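Local atomic coordinates of citrate synthase (Pyrobaculum aerophilum, PDB entry 2IBP), a protein that probably catalyses the condensation of oxaloacetate with acetyl-CoA and water to give citrate and CoA, a step of the tricarboxylic acid cycle. Residues 59-64 and 203-208; 197-202 and 303-308; 317-322 and 352-357; 324-329 and 345-350. One frame throughout, in Å; residues are numbered along the deposited sequence.

Contact 1: 59-64 and 203-208; sequences LSTYEE and GIDLYL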
loop_
_atom_site.group_PDB
_atom_site.type_symbol
_atom_site.label_atom_id
_atom_site.label_comp_id
_atom_site.label_asym_id
_atom_site.label_seq_id
_atom_site.Cartn_x
_atom_site.Cartn_y
_atom_site.Cartn_z
ATOM N N LEU A 59 -18.289 -20.744 19.817
ATOM C CA LEU A 59 -17.984 -20.478 21.222
ATOM C C LEU A 59 -17.307 -19.164 21.555
ATOM O O LEU A 59 -17.222 -18.783 22.731
ATOM C CB LEU A 59 -17.129 -21.631 21.753
ATOM C CG LEU A 59 -17.718 -23.033 21.645
ATOM C CD1 LEU A 59 -16.703 -24.063 22.098
ATOM C CD2 LEU A 59 -19.003 -23.128 22.459
ATOM N N SER A 60 -16.909 -18.414 20.535
ATOM C CA SER A 60 -16.153 -17.226 20.798
ATOM C C SER A 60 -16.881 -15.949 20.368
ATOM O O SER A 60 -18.078 -15.952 20.068
ATOM C CB SER A 60 -14.773 -17.383 20.163
ATOM O OG SER A 60 -13.857 -16.433 20.645
ATOM N N THR A 61 -16.151 -14.850 20.421
ATOM C CA THR A 61 -16.630 -13.523 20.075
ATOM C C THR A 61 -15.502 -12.845 19.290
ATOM O O THR A 61 -14.353 -13.302 19.328
ATOM C CB THR A 61 -16.844 -12.681 21.338
ATOM O OG1 THR A 61 -15.609 -12.589 22.080
ATOM C CG2 THR A 61 -17.918 -13.311 22.230
ATOM N N TYR A 62 -15.782 -11.733 18.634
ATOM C CA TYR A 62 -14.702 -11.073 17.916
ATOM C C TYR A 62 -13.630 -10.578 18.874
ATOM O O TYR A 62 -12.446 -10.621 18.549
ATOM C CB TYR A 62 -15.190 -9.935 17.042
ATOM C CG TYR A 62 -14.080 -9.360 16.195
ATOM C CD1 TYR A 62 -13.531 -10.086 15.153
ATOM C CD2 TYR A 62 -13.574 -8.108 16.448
ATOM C CE1 TYR A 62 -12.520 -9.551 14.359
ATOM C CE2 TYR A 62 -12.602 -7.548 15.637
ATOM C CZ TYR A 62 -12.081 -8.279 14.595
ATOM O OH TYR A 62 -11.086 -7.699 13.837
ATOM N N GLU A 63 -14.023 -10.140 20.066
ATOM C CA GLU A 63 -13.016 -9.703 21.029
ATOM C C GLU A 63 -12.041 -10.840 21.311
ATOM O O GLU A 63 -10.834 -10.662 21.236
ATOM C CB GLU A 63 -13.646 -9.243 22.344
ATOM C CG GLU A 63 -14.458 -7.938 22.246
ATOM C CD GLU A 63 -15.921 -8.127 21.843
ATOM O OE1 GLU A 63 -16.265 -9.137 21.190
ATOM O OE2 GLU A 63 -16.724 -7.221 22.176
ATOM N N GLU A 64 -12.565 -12.020 21.597
ATOM C CA GLU A 64 -11.701 -13.159 21.915
ATOM C C GLU A 64 -10.924 -13.672 20.709
ATOM O O GLU A 64 -9.753 -14.018 20.811
ATOM C CB GLU A 64 -12.513 -14.275 22.561
ATOM C CG GLU A 64 -11.683 -15.398 23.113
ATOM C CD GLU A 64 -12.539 -16.463 23.759
ATOM O OE1 GLU A 64 -13.284 -17.148 23.026
ATOM O OE2 GLU A 64 -12.411 -16.651 25.000
ATOM N N GLY A 203 -24.933 -11.185 14.313
ATOM C CA GLY A 203 -24.578 -11.240 12.914
ATOM C C GLY A 203 -23.295 -10.491 12.626
ATOM O O GLY A 203 -22.419 -10.998 11.944
ATOM N N ILE A 204 -23.185 -9.289 13.179
ATOM C CA ILE A 204 -21.968 -8.496 12.983
ATOM C C ILE A 204 -20.791 -9.205 13.647
ATOM O O ILE A 204 -19.734 -9.383 13.037
ATOM C CB ILE A 204 -22.118 -7.050 13.491
ATOM C CG1 ILE A 204 -23.187 -6.312 12.668
ATOM C CG2 ILE A 204 -20.768 -6.300 13.413
ATOM C CD1 ILE A 204 -22.881 -6.207 11.173
ATOM N N ASP A 205 -20.968 -9.649 14.883
ATOM C CA ASP A 205 -19.883 -10.340 15.590
ATOM C C ASP A 205 -19.431 -11.570 14.797
ATOM O O ASP A 205 -18.232 -11.803 14.617
ATOM C CB ASP A 205 -20.347 -10.782 16.974
ATOM C CG ASP A 205 -19.192 -11.125 17.901
ATOM O OD1 ASP A 205 -18.196 -10.380 17.905
ATOM O OD2 ASP A 205 -19.332 -12.051 18.724
ATOM N N LEU A 206 -20.397 -12.357 14.327
ATOM C CA LEU A 206 -20.092 -13.553 13.558
ATOM C C LEU A 206 -19.340 -13.189 12.290
ATOM O O LEU A 206 -18.325 -13.792 11.962
ATOM C CB LEU A 206 -21.372 -14.308 13.207
ATOM C CG LEU A 206 -21.172 -15.625 12.474
ATOM C CD1 LEU A 206 -20.293 -16.585 13.294
ATOM C CD2 LEU A 206 -22.565 -16.235 12.183
ATOM N N TYR A 207 -19.836 -12.188 11.573
ATOM C CA TYR A 207 -19.176 -11.766 10.346
ATOM C C TYR A 207 -17.724 -11.377 10.637
ATOM O O TYR A 207 -16.805 -11.766 9.916
ATOM C CB TYR A 207 -19.908 -10.587 9.723
ATOM C CG TYR A 207 -19.248 -10.124 8.442
ATOM C CD1 TYR A 207 -19.659 -10.613 7.205
ATOM C CD2 TYR A 207 -18.162 -9.267 8.479
ATOM C CE1 TYR A 207 -19.019 -10.223 6.050
ATOM C CE2 TYR A 207 -17.522 -8.892 7.334
ATOM C CZ TYR A 207 -17.947 -9.375 6.133
ATOM O OH TYR A 207 -17.285 -8.997 4.996
ATOM N N LEU A 208 -17.526 -10.650 11.729
ATOM C CA LEU A 208 -16.190 -10.192 12.077
ATOM C C LEU A 208 -15.290 -11.384 12.374
ATOM O O LEU A 208 -14.134 -11.415 11.977
ATOM C CB LEU A 208 -16.217 -9.209 13.243
ATOM C CG LEU A 208 -16.890 -7.864 13.022
ATOM C CD1 LEU A 208 -16.892 -7.068 14.297
ATOM C CD2 LEU A 208 -16.280 -7.058 11.892
HETATM O O HOH W 1 -20.133 -14.409 19.084
HETATM O O HOH W 2 -18.373 -8.046 19.569
#

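Contact 2: 197-202 and 303-308; sequences DPLASR and KEFSRD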
loop_
_atom_site.group_PDB
_atom_site.type_symbol
_atom_site.label_atom_id
_atom_site.label_comp_id
_atom_site.label_asym_id
_atom_site.label_seq_id
_atom_site.Cartn_x
_atom_site.Cartn_y
_atom_site.Cartn_z
ATOM N N ASP A 197 -30.609 -4.897 18.050
ATOM C CA ASP A 197 -31.269 -6.134 18.419
ATOM C C ASP A 197 -30.137 -7.155 18.564
ATOM O O ASP A 197 -29.161 -7.145 17.802
ATOM C CB ASP A 197 -32.229 -6.569 17.308
ATOM C CG ASP A 197 -33.064 -7.769 17.688
ATOM O OD1 ASP A 197 -32.505 -8.878 17.824
ATOM O OD2 ASP A 197 -34.303 -7.623 17.764
ATOM N N PRO A 198 -30.216 -7.995 19.592
ATOM C CA PRO A 198 -29.214 -9.031 19.827
ATOM C C PRO A 198 -28.860 -9.865 18.597
ATOM O O PRO A 198 -27.703 -10.249 18.422
ATOM C CB PRO A 198 -29.879 -9.934 20.868
ATOM C CG PRO A 198 -30.901 -9.088 21.528
ATOM C CD PRO A 198 -31.251 -7.957 20.638
ATOM N N LEU A 199 -29.855 -10.204 17.794
ATOM C CA LEU A 199 -29.631 -11.005 16.610
ATOM C C LEU A 199 -28.788 -10.241 15.565
ATOM O O LEU A 199 -27.900 -10.823 14.943
ATOM C CB LEU A 199 -30.974 -11.434 16.034
ATOM C CG LEU A 199 -30.986 -12.398 14.856
ATOM C CD1 LEU A 199 -30.097 -13.601 15.081
ATOM C CD2 LEU A 199 -32.449 -12.803 14.610
ATOM N N ALA A 200 -29.008 -8.935 15.443
ATOM C CA ALA A 200 -28.229 -8.121 14.506
ATOM C C ALA A 200 -26.777 -8.037 14.997
ATOM O O ALA A 200 -25.839 -8.215 14.213
ATOM C CB ALA A 200 -28.839 -6.730 14.344
ATOM N N SER A 201 -26.597 -7.826 16.302
ATOM C CA SER A 201 -25.245 -7.772 16.884
ATOM C C SER A 201 -24.522 -9.090 16.682
ATOM O O SER A 201 -23.320 -9.118 16.425
ATOM C CB SER A 201 -25.301 -7.474 18.385
ATOM O OG SER A 201 -25.864 -6.204 18.601
ATOM N N ARG A 202 -25.225 -10.192 16.919
ATOM C CA ARG A 202 -24.617 -11.500 16.695
ATOM C C ARG A 202 -24.129 -11.649 15.259
ATOM O O ARG A 202 -23.080 -12.228 15.004
ATOM C CB ARG A 202 -25.576 -12.640 17.050
ATOM C CG ARG A 202 -24.959 -14.006 16.823
ATOM C CD ARG A 202 -25.743 -15.124 17.473
ATOM N NE ARG A 202 -27.029 -15.415 16.850
ATOM C CZ ARG A 202 -27.237 -16.347 15.918
ATOM N NH1 ARG A 202 -26.230 -17.032 15.373
ATOM N NH2 ARG A 202 -28.467 -16.567 15.488
ATOM N N LYS A 303 -24.665 -18.757 6.507
ATOM C CA LYS A 303 -25.972 -19.142 5.964
ATOM C C LYS A 303 -26.962 -19.388 7.112
ATOM O O LYS A 303 -28.083 -18.896 7.108
ATOM C CB LYS A 303 -25.847 -20.436 5.180
ATOM C CG LYS A 303 -27.183 -20.994 4.743
ATOM C CD LYS A 303 -27.033 -22.372 4.155
ATOM C CE LYS A 303 -28.386 -22.894 3.706
ATOM N NZ LYS A 303 -28.293 -24.298 3.242
ATOM N N GLU A 304 -26.518 -20.144 8.111
ATOM C CA GLU A 304 -27.372 -20.463 9.249
ATOM C C GLU A 304 -27.738 -19.231 10.055
ATOM O O GLU A 304 -28.844 -19.117 10.547
ATOM C CB GLU A 304 -26.776 -21.567 10.110
ATOM C CG GLU A 304 -26.760 -22.890 9.372
ATOM C CD GLU A 304 -28.146 -23.260 8.830
ATOM O OE1 GLU A 304 -29.146 -23.091 9.567
ATOM O OE2 GLU A 304 -28.239 -23.686 7.666
ATOM N N PHE A 305 -26.787 -18.328 10.249
ATOM C CA PHE A 305 -27.120 -17.071 10.882
ATOM C C PHE A 305 -28.176 -16.329 10.055
ATOM O O PHE A 305 -29.134 -15.768 10.591
ATOM C CB PHE A 305 -25.900 -16.161 11.019
ATOM C CG PHE A 305 -26.284 -14.768 11.307
ATOM C CD1 PHE A 305 -26.794 -14.442 12.545
ATOM C CD2 PHE A 305 -26.342 -13.827 10.296
ATOM C CE1 PHE A 305 -27.307 -13.186 12.781
ATOM C CE2 PHE A 305 -26.860 -12.572 10.543
ATOM C CZ PHE A 305 -27.336 -12.262 11.775
ATOM N N SER A 306 -27.971 -16.273 8.740
ATOM C CA SER A 306 -28.884 -15.560 7.858
ATOM C C SER A 306 -30.293 -16.134 7.960
ATOM O O SER A 306 -31.270 -15.392 7.949
ATOM C CB SER A 306 -28.379 -15.590 6.421
ATOM O OG SER A 306 -27.088 -15.018 6.352
ATOM N N ARG A 307 -30.369 -17.452 8.071
ATOM C CA ARG A 307 -31.648 -18.128 8.233
ATOM C C ARG A 307 -32.341 -17.614 9.494
ATOM O O ARG A 307 -33.531 -17.305 9.475
ATOM C CB ARG A 307 -31.435 -19.625 8.338
ATOM C CG ARG A 307 -32.724 -20.408 8.355
ATOM C CD ARG A 307 -32.514 -21.862 8.686
ATOM N NE ARG A 307 -31.505 -22.482 7.841
ATOM C CZ ARG A 307 -31.695 -22.880 6.584
ATOM N NH1 ARG A 307 -32.838 -22.647 5.950
ATOM N NH2 ARG A 307 -30.699 -23.463 5.934
ATOM N N ASP A 308 -31.589 -17.552 10.594
ATOM C CA ASP A 308 -32.104 -17.029 11.860
ATOM C C ASP A 308 -32.555 -15.592 11.739
ATOM O O ASP A 308 -33.587 -15.208 12.270
ATOM C CB ASP A 308 -31.061 -17.124 12.962
ATOM C CG ASP A 308 -30.743 -18.547 13.345
ATOM O OD1 ASP A 308 -31.533 -19.451 12.994
ATOM O OD2 ASP A 308 -29.694 -18.759 13.993
HETATM O O HOH W 3 -26.814 -19.266 13.701
#

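Contact 3: 317-322 and 352-357; sequences QNLFAI and AFYYMG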
loop_
_atom_site.group_PDB
_atom_site.type_symbol
_atom_site.label_atom_id
_atom_site.label_comp_id
_atom_site.label_asym_id
_atom_site.label_seq_id
_atom_site.Cartn_x
_atom_site.Cartn_y
_atom_site.Cartn_z
ATOM N N GLN A 317 -37.401 -8.828 0.714
ATOM C CA GLN A 317 -36.933 -8.778 -0.666
ATOM C C GLN A 317 -36.631 -10.177 -1.215
ATOM O O GLN A 317 -36.086 -10.311 -2.310
ATOM C CB GLN A 317 -35.729 -7.843 -0.810
ATOM C CG GLN A 317 -36.075 -6.359 -0.865
ATOM C CD GLN A 317 -36.632 -5.810 0.431
ATOM O OE1 GLN A 317 -36.016 -5.928 1.491
ATOM N NE2 GLN A 317 -37.776 -5.130 0.339
ATOM N N ASN A 318 -36.991 -11.199 -0.431
ATOM C CA ASN A 318 -36.859 -12.607 -0.817
ATOM C C ASN A 318 -35.427 -13.035 -1.104
ATOM O O ASN A 318 -35.187 -14.048 -1.767
ATOM C CB ASN A 318 -37.760 -12.904 -2.033
ATOM C CG ASN A 318 -39.193 -12.413 -1.825
ATOM O OD1 ASN A 318 -39.717 -11.638 -2.628
ATOM N ND2 ASN A 318 -39.776 -12.774 -0.696
ATOM N N LEU A 319 -34.473 -12.306 -0.525
ATOM C CA LEU A 319 -33.069 -12.578 -0.763
ATOM C C LEU A 319 -32.684 -13.965 -0.273
ATOM O O LEU A 319 -32.020 -14.729 -0.974
ATOM C CB LEU A 319 -32.217 -11.534 -0.039
ATOM C CG LEU A 319 -32.419 -10.095 -0.497
ATOM C CD1 LEU A 319 -31.515 -9.176 0.326
ATOM C CD2 LEU A 319 -32.102 -9.983 -1.994
ATOM N N PHE A 320 -33.136 -14.328 0.918
ATOM C CA PHE A 320 -32.769 -15.628 1.460
ATOM C C PHE A 320 -33.437 -16.771 0.665
ATOM O O PHE A 320 -32.822 -17.789 0.357
ATOM C CB PHE A 320 -33.099 -15.704 2.948
ATOM C CG PHE A 320 -32.571 -16.922 3.601
ATOM C CD1 PHE A 320 -31.232 -16.996 3.953
ATOM C CD2 PHE A 320 -33.385 -18.022 3.823
ATOM C CE1 PHE A 320 -30.723 -18.135 4.526
ATOM C CE2 PHE A 320 -32.875 -19.171 4.385
ATOM C CZ PHE A 320 -31.539 -19.220 4.748
ATOM N N ALA A 321 -34.694 -16.555 0.288
ATOM C CA ALA A 321 -35.440 -17.536 -0.503
ATOM C C ALA A 321 -34.767 -17.771 -1.855
ATOM O O ALA A 321 -34.586 -18.918 -2.282
ATOM C CB ALA A 321 -36.869 -17.051 -0.718
ATOM N N ILE A 322 -34.370 -16.677 -2.507
ATOM C CA ILE A 322 -33.716 -16.752 -3.808
ATOM C C ILE A 322 -32.351 -17.422 -3.685
ATOM O O ILE A 322 -32.037 -18.367 -4.422
ATOM C CB ILE A 322 -33.601 -15.365 -4.442
ATOM C CG1 ILE A 322 -34.997 -14.794 -4.735
ATOM C CG2 ILE A 322 -32.754 -15.406 -5.724
ATOM C CD1 ILE A 322 -34.999 -13.322 -5.106
ATOM N N ALA A 352 -27.871 -10.263 5.182
ATOM C CA ALA A 352 -28.152 -9.686 6.478
ATOM C C ALA A 352 -27.808 -8.204 6.494
ATOM O O ALA A 352 -28.615 -7.393 6.947
ATOM C CB ALA A 352 -27.396 -10.435 7.567
ATOM N N PHE A 353 -26.647 -7.831 5.933
ATOM C CA PHE A 353 -26.244 -6.420 5.921
ATOM C C PHE A 353 -27.310 -5.588 5.227
ATOM O O PHE A 353 -27.691 -4.522 5.692
ATOM C CB PHE A 353 -24.944 -6.167 5.154
ATOM C CG PHE A 353 -23.692 -6.707 5.797
ATOM C CD1 PHE A 353 -23.599 -6.914 7.151
ATOM C CD2 PHE A 353 -22.546 -6.836 5.028
ATOM C CE1 PHE A 353 -22.403 -7.385 7.710
ATOM C CE2 PHE A 353 -21.354 -7.270 5.579
ATOM C CZ PHE A 353 -21.280 -7.507 6.921
ATOM N N TYR A 354 -27.751 -6.073 4.071
ATOM C CA TYR A 354 -28.760 -5.370 3.296
ATOM C C TYR A 354 -30.004 -5.141 4.160
ATOM O O TYR A 354 -30.529 -4.038 4.231
ATOM C CB TYR A 354 -29.107 -6.166 2.031
ATOM C CG TYR A 354 -30.206 -5.542 1.195
ATOM C CD1 TYR A 354 -29.915 -4.691 0.142
ATOM C CD2 TYR A 354 -31.534 -5.860 1.439
ATOM C CE1 TYR A 354 -30.920 -4.119 -0.599
ATOM C CE2 TYR A 354 -32.538 -5.331 0.677
ATOM C CZ TYR A 354 -32.232 -4.460 -0.326
ATOM O OH TYR A 354 -33.269 -3.929 -1.062
ATOM N N TYR A 355 -30.472 -6.198 4.811
ATOM C CA TYR A 355 -31.672 -6.105 5.625
ATOM C C TYR A 355 -31.485 -5.244 6.878
ATOM O O TYR A 355 -32.451 -4.622 7.362
ATOM C CB TYR A 355 -32.195 -7.491 5.974
ATOM C CG TYR A 355 -32.863 -8.228 4.829
ATOM C CD1 TYR A 355 -33.714 -7.563 3.969
ATOM C CD2 TYR A 355 -32.798 -9.614 4.735
ATOM C CE1 TYR A 355 -34.392 -8.235 2.951
ATOM C CE2 TYR A 355 -33.509 -10.311 3.743
ATOM C CZ TYR A 355 -34.299 -9.609 2.857
ATOM O OH TYR A 355 -35.008 -10.278 1.885
ATOM N N MET A 356 -30.255 -5.205 7.389
ATOM C CA MET A 356 -29.910 -4.368 8.536
ATOM C C MET A 356 -29.850 -2.878 8.190
ATOM O O MET A 356 -29.715 -2.033 9.078
ATOM C CB MET A 356 -28.567 -4.786 9.124
ATOM C CG MET A 356 -28.558 -6.150 9.760
ATOM S SD MET A 356 -26.872 -6.473 10.291
ATOM C CE MET A 356 -26.969 -8.181 10.813
ATOM N N GLY A 357 -29.920 -2.550 6.908
ATOM C CA GLY A 357 -29.895 -1.157 6.472
ATOM C C GLY A 357 -28.493 -0.636 6.241
ATOM O O GLY A 357 -28.273 0.567 6.153
#

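Contact 4: 324-329 and 345-350; sequences SAIEQE and VDFWSG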
loop_
_atom_site.group_PDB
_atom_site.type_symbol
_atom_site.label_atom_id
_atom_site.label_comp_id
_atom_site.label_asym_id
_atom_site.label_seq_id
_atom_site.Cartn_x
_atom_site.Cartn_y
_atom_site.Cartn_z
ATOM N N SER A 324 -31.287 -19.376 -1.300
ATOM C CA SER A 324 -31.490 -20.777 -0.924
ATOM C C SER A 324 -31.868 -21.674 -2.114
ATOM O O SER A 324 -31.355 -22.782 -2.261
ATOM C CB SER A 324 -32.570 -20.887 0.148
ATOM O OG SER A 324 -32.116 -20.335 1.366
ATOM N N ALA A 325 -32.741 -21.165 -2.973
ATOM C CA ALA A 325 -33.173 -21.904 -4.158
ATOM C C ALA A 325 -31.996 -22.173 -5.085
ATOM O O ALA A 325 -31.818 -23.279 -5.586
ATOM C CB ALA A 325 -34.263 -21.131 -4.879
ATOM N N ILE A 326 -31.184 -21.144 -5.289
ATOM C CA ILE A 326 -30.013 -21.258 -6.122
ATOM C C ILE A 326 -29.021 -22.222 -5.502
ATOM O O ILE A 326 -28.477 -23.095 -6.177
ATOM C CB ILE A 326 -29.379 -19.889 -6.331
ATOM C CG1 ILE A 326 -30.308 -19.027 -7.199
ATOM C CG2 ILE A 326 -27.985 -20.013 -6.980
ATOM C CD1 ILE A 326 -29.868 -17.603 -7.339
ATOM N N GLU A 327 -28.797 -22.079 -4.200
ATOM C CA GLU A 327 -27.879 -22.968 -3.508
ATOM C C GLU A 327 -28.273 -24.433 -3.681
ATOM O O GLU A 327 -27.437 -25.269 -3.997
ATOM C CB GLU A 327 -27.826 -22.640 -2.011
ATOM C CG GLU A 327 -26.769 -23.439 -1.290
ATOM C CD GLU A 327 -27.215 -23.918 0.068
ATOM O OE1 GLU A 327 -28.407 -24.261 0.222
ATOM O OE2 GLU A 327 -26.349 -24.071 0.948
ATOM N N GLN A 328 -29.552 -24.742 -3.473
ATOM C CA GLN A 328 -30.034 -26.113 -3.602
ATOM C C GLN A 328 -29.776 -26.687 -4.994
ATOM O O GLN A 328 -29.285 -27.815 -5.133
ATOM C CB GLN A 328 -31.511 -26.172 -3.239
ATOM C CG GLN A 328 -31.744 -25.882 -1.756
ATOM C CD GLN A 328 -33.194 -25.585 -1.414
ATOM O OE1 GLN A 328 -33.494 -25.116 -0.314
ATOM N NE2 GLN A 328 -34.094 -25.816 -2.365
ATOM N N GLU A 329 -29.974 -25.860 -6.012
ATOM C CA GLU A 329 -29.741 -26.287 -7.384
ATOM C C GLU A 329 -28.261 -26.525 -7.634
ATOM O O GLU A 329 -27.875 -27.543 -8.222
ATOM C CB GLU A 329 -30.323 -25.278 -8.374
ATOM C CG GLU A 329 -31.846 -25.204 -8.316
ATOM C CD GLU A 329 -32.525 -26.535 -8.656
ATOM O OE1 GLU A 329 -31.950 -27.334 -9.429
ATOM O OE2 GLU A 329 -33.659 -26.759 -8.183
ATOM N N VAL A 345 -18.540 -17.694 1.090
ATOM C CA VAL A 345 -19.204 -16.800 2.029
ATOM C C VAL A 345 -19.922 -15.627 1.350
ATOM O O VAL A 345 -20.977 -15.180 1.825
ATOM C CB VAL A 345 -18.218 -16.320 3.122
ATOM C CG1 VAL A 345 -17.218 -15.357 2.514
ATOM C CG2 VAL A 345 -18.988 -15.696 4.295
ATOM N N ASP A 346 -19.390 -15.158 0.224
ATOM C CA ASP A 346 -19.981 -14.023 -0.494
ATOM C C ASP A 346 -21.393 -14.329 -1.017
ATOM O O ASP A 346 -22.170 -13.427 -1.315
ATOM C CB ASP A 346 -19.085 -13.606 -1.658
ATOM C CG ASP A 346 -17.714 -13.151 -1.206
ATOM O OD1 ASP A 346 -17.594 -12.648 -0.063
ATOM O OD2 ASP A 346 -16.758 -13.299 -2.002
ATOM N N PHE A 347 -21.690 -15.613 -1.182
ATOM C CA PHE A 347 -22.997 -16.037 -1.662
ATOM C C PHE A 347 -24.096 -15.616 -0.697
ATOM O O PHE A 347 -25.236 -15.350 -1.119
ATOM C CB PHE A 347 -22.986 -17.555 -1.823
ATOM C CG PHE A 347 -24.218 -18.123 -2.461
ATOM C CD1 PHE A 347 -24.258 -18.361 -3.822
ATOM C CD2 PHE A 347 -25.303 -18.495 -1.694
ATOM C CE1 PHE A 347 -25.369 -18.917 -4.395
ATOM C CE2 PHE A 347 -26.412 -19.039 -2.273
ATOM C CZ PHE A 347 -26.438 -19.257 -3.624
ATOM N N TRP A 348 -23.746 -15.508 0.583
ATOM C CA TRP A 348 -24.709 -15.257 1.632
ATOM C C TRP A 348 -24.545 -13.968 2.408
ATOM O O TRP A 348 -25.525 -13.417 2.878
ATOM C CB TRP A 348 -24.605 -16.356 2.707
ATOM C CG TRP A 348 -24.963 -17.707 2.259
ATOM C CD1 TRP A 348 -24.119 -18.720 1.956
ATOM C CD2 TRP A 348 -26.286 -18.187 1.987
ATOM N NE1 TRP A 348 -24.829 -19.825 1.557
ATOM C CE2 TRP A 348 -26.164 -19.521 1.555
ATOM C CE3 TRP A 348 -27.562 -17.629 2.105
ATOM C CZ2 TRP A 348 -27.268 -20.304 1.224
ATOM C CZ3 TRP A 348 -28.652 -18.401 1.764
ATOM C CH2 TRP A 348 -28.492 -19.726 1.330
ATOM N N SER A 349 -23.297 -13.518 2.585
ATOM C CA SER A 349 -23.003 -12.471 3.565
ATOM C C SER A 349 -23.571 -11.074 3.382
ATOM O O SER A 349 -23.664 -10.338 4.356
ATOM C CB SER A 349 -21.504 -12.369 3.793
ATOM O OG SER A 349 -20.888 -11.769 2.687
ATOM N N GLY A 350 -24.005 -10.721 2.172
ATOM C CA GLY A 350 -24.596 -9.410 1.942
ATOM C C GLY A 350 -26.057 -9.318 2.321
ATOM O O GLY A 350 -26.592 -8.225 2.508
#

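Contact 1: 59-64 and 203-208
Tyr62, Asp205 and Leu208 carry most of this contact between the start of helix 62-71 and helix 198-210. Tyr62 N donates to Asp205 OD1 over 2.9 Å, meeting it from the syn side, 32° out of the carboxylate plane. A short acidic side chain suits a place beside the first turn of a helix, where amide hydrogens still seek acceptors. Thr61, the N-cap, satisfies another of them: its OG1 accepts from Glu64 N. One water joins Asp205 OD2 to Ser60 O, and a second joins OD1 to Glu63 OE1, while Glu63 OE2 accepts from His183 N. An asparagine in place of Asp205 would probably leave Tyr62 N or one of the waters without its acceptor, and the charge would be lost. Leu208 lays CB over a face of the Tyr62 ring, 3.8 Å from the ring centroid. Beyond, Tyr62 OH bonds to Ser370 O of helix 363-382, while Leu208 touches His183 at the start of helix 183-192.

Contact 2: 197-202 and 303-308
A nearly antiparallel helix pair, 198-202 against 303-308 at 163° with axes 10.5 Å apart, is joined here by a salt bridge and an apolar patch beside a magnesium site. Arg202 NH2 gives a 2.9 Å hydrogen bond to Asp308 OD2 on the anti side of the carboxylate, almost in the guanidinium plane. A water accepts from Arg202 NH1 and donates to the same OD2. An arginine is long enough to span the gap. Phe305 CD1 lies over one guanidinium face, offset toward its rim and 3.9 Å from Arg202 NH1, with the two planes nearly perpendicular. Leu199 CD1 packs on Phe305 CE1 at 3.6 Å. Glu304, held side-on by NE and NH2 of Arg307, and Asp308 are magnesium-binding residues of this protein; a magnesium ion lies about 4 Å from the Asp308 side chain. An alanine in place of Asp308 would probably leave Arg202 NH2 without its charged mate and the ion without a nearby carboxylate. Around the pair, Ala200 and Ser201 touch helix 183-192, and Ser306 and Arg307 pack on Phe320 of helix 319-332.

Contact 3: 317-322 and 352-357
Leu319 and the two tyrosines, Tyr354 and Tyr355, form the close-packed apolar part of this contact. Leu319 CD1 lies over one face of the Tyr355 ring, 4.1 Å from its centroid, and also touches Tyr354 CD2 at 3.5 Å. This one branch meets both rings, a leucine methyl being compact enough to lie over one while touching the other; CG, anti to the carbonyl carbon (chi1 -62°), lies near Tyr355 OH. Leu319 also packs on Tyr260 and Leu261 of helix 252-263. The phenol oxygen of Tyr355 reaches the turn before helix 319-332: Gln317 N donates to Tyr355 OH over 3.0 Å at a bent 137°, and OH also bonds to Asp315 OD1. Asp315 in turn accepts from Phe320 N and Ala321 N, so the tyrosine is tied to the same acid that holds the first turn of the helix.

The solvent side is polar and partly exposed, and ring edges rather than faces do the touching. Gln317 bends at chi2 (67°), bringing CD round. Its OE1 lies near both ring planes, 3.2 Å from Tyr355 CE1 and 3.6 Å from Tyr354 CE2. A polar amide suits such a partly exposed margin. This is a joint typical of a mainly helical fold: the start of helix 319-332, whose first amides are met by Asp315, seated by aromatic side chains against the last turn of helix 349-356.

Contact 4: 324-329 and 345-350
Phe347 and Trp348 reach across to one side of segment 324-329 of helix 319-332, where Ile326, Glu327 and Ser324 receive them. Ile326 CG2 meets the edge of the Phe347 ring, 3.8 Å from CZ, and Glu327 CB packs 3.9 Å from Phe347 CE2. The indole turns its six-membered rim to the helix: Trp348 CZ2 lies 3.8 Å from Glu327 CD, the carboxylate standing at 90° to the ring, and Trp348 CH2 lies 3.7 Å from Ser324 OG. A small hydroxyl fits at this indole edge, since Ser324 OG bonds back to Phe320 O. The two aromatics also support each other, Phe347 CD2 lying over an indole face. In the second shell, Tyr295 OH bonds to both Trp348 NE1 and Glu327 OE2, and Lys303 forms a salt bridge with the same OE2, so the buried carboxylate probably stays charged. Phe347 O bonds to Tyr260 OH. The contact borders the catalytic region of citrate synthase: Asp346, predicted to be an active-site acid, directly precedes the aromatic pair, which packs the chain after it against helix 319-332.

How the contacts relate
Contacts 1 and 2 share helix 198-210, their centres about 11 Å apart, and Phe305 of contact 2 packs on it with CZ 3.2 Å from Gly203 CA. Contacts 3 and 4 share helices 319-332 and 349-356, contact 4 being nested within the chain loop closed by contact 3; Phe320 CE1 touches Trp348 CZ3 at 3.5 Å. Helix 297-313 joins the two halves: Lys303 CG lies 3.6 Å from Trp348 CZ2, while Phe305 CE2 meets Ala352 CB. The magnesium ion sits beside Asp308 in contact 2. Nearer the predicted active site is contact 4, which contains Asp346 and brings the Phe347 side chain to about 10 Å from that of His289.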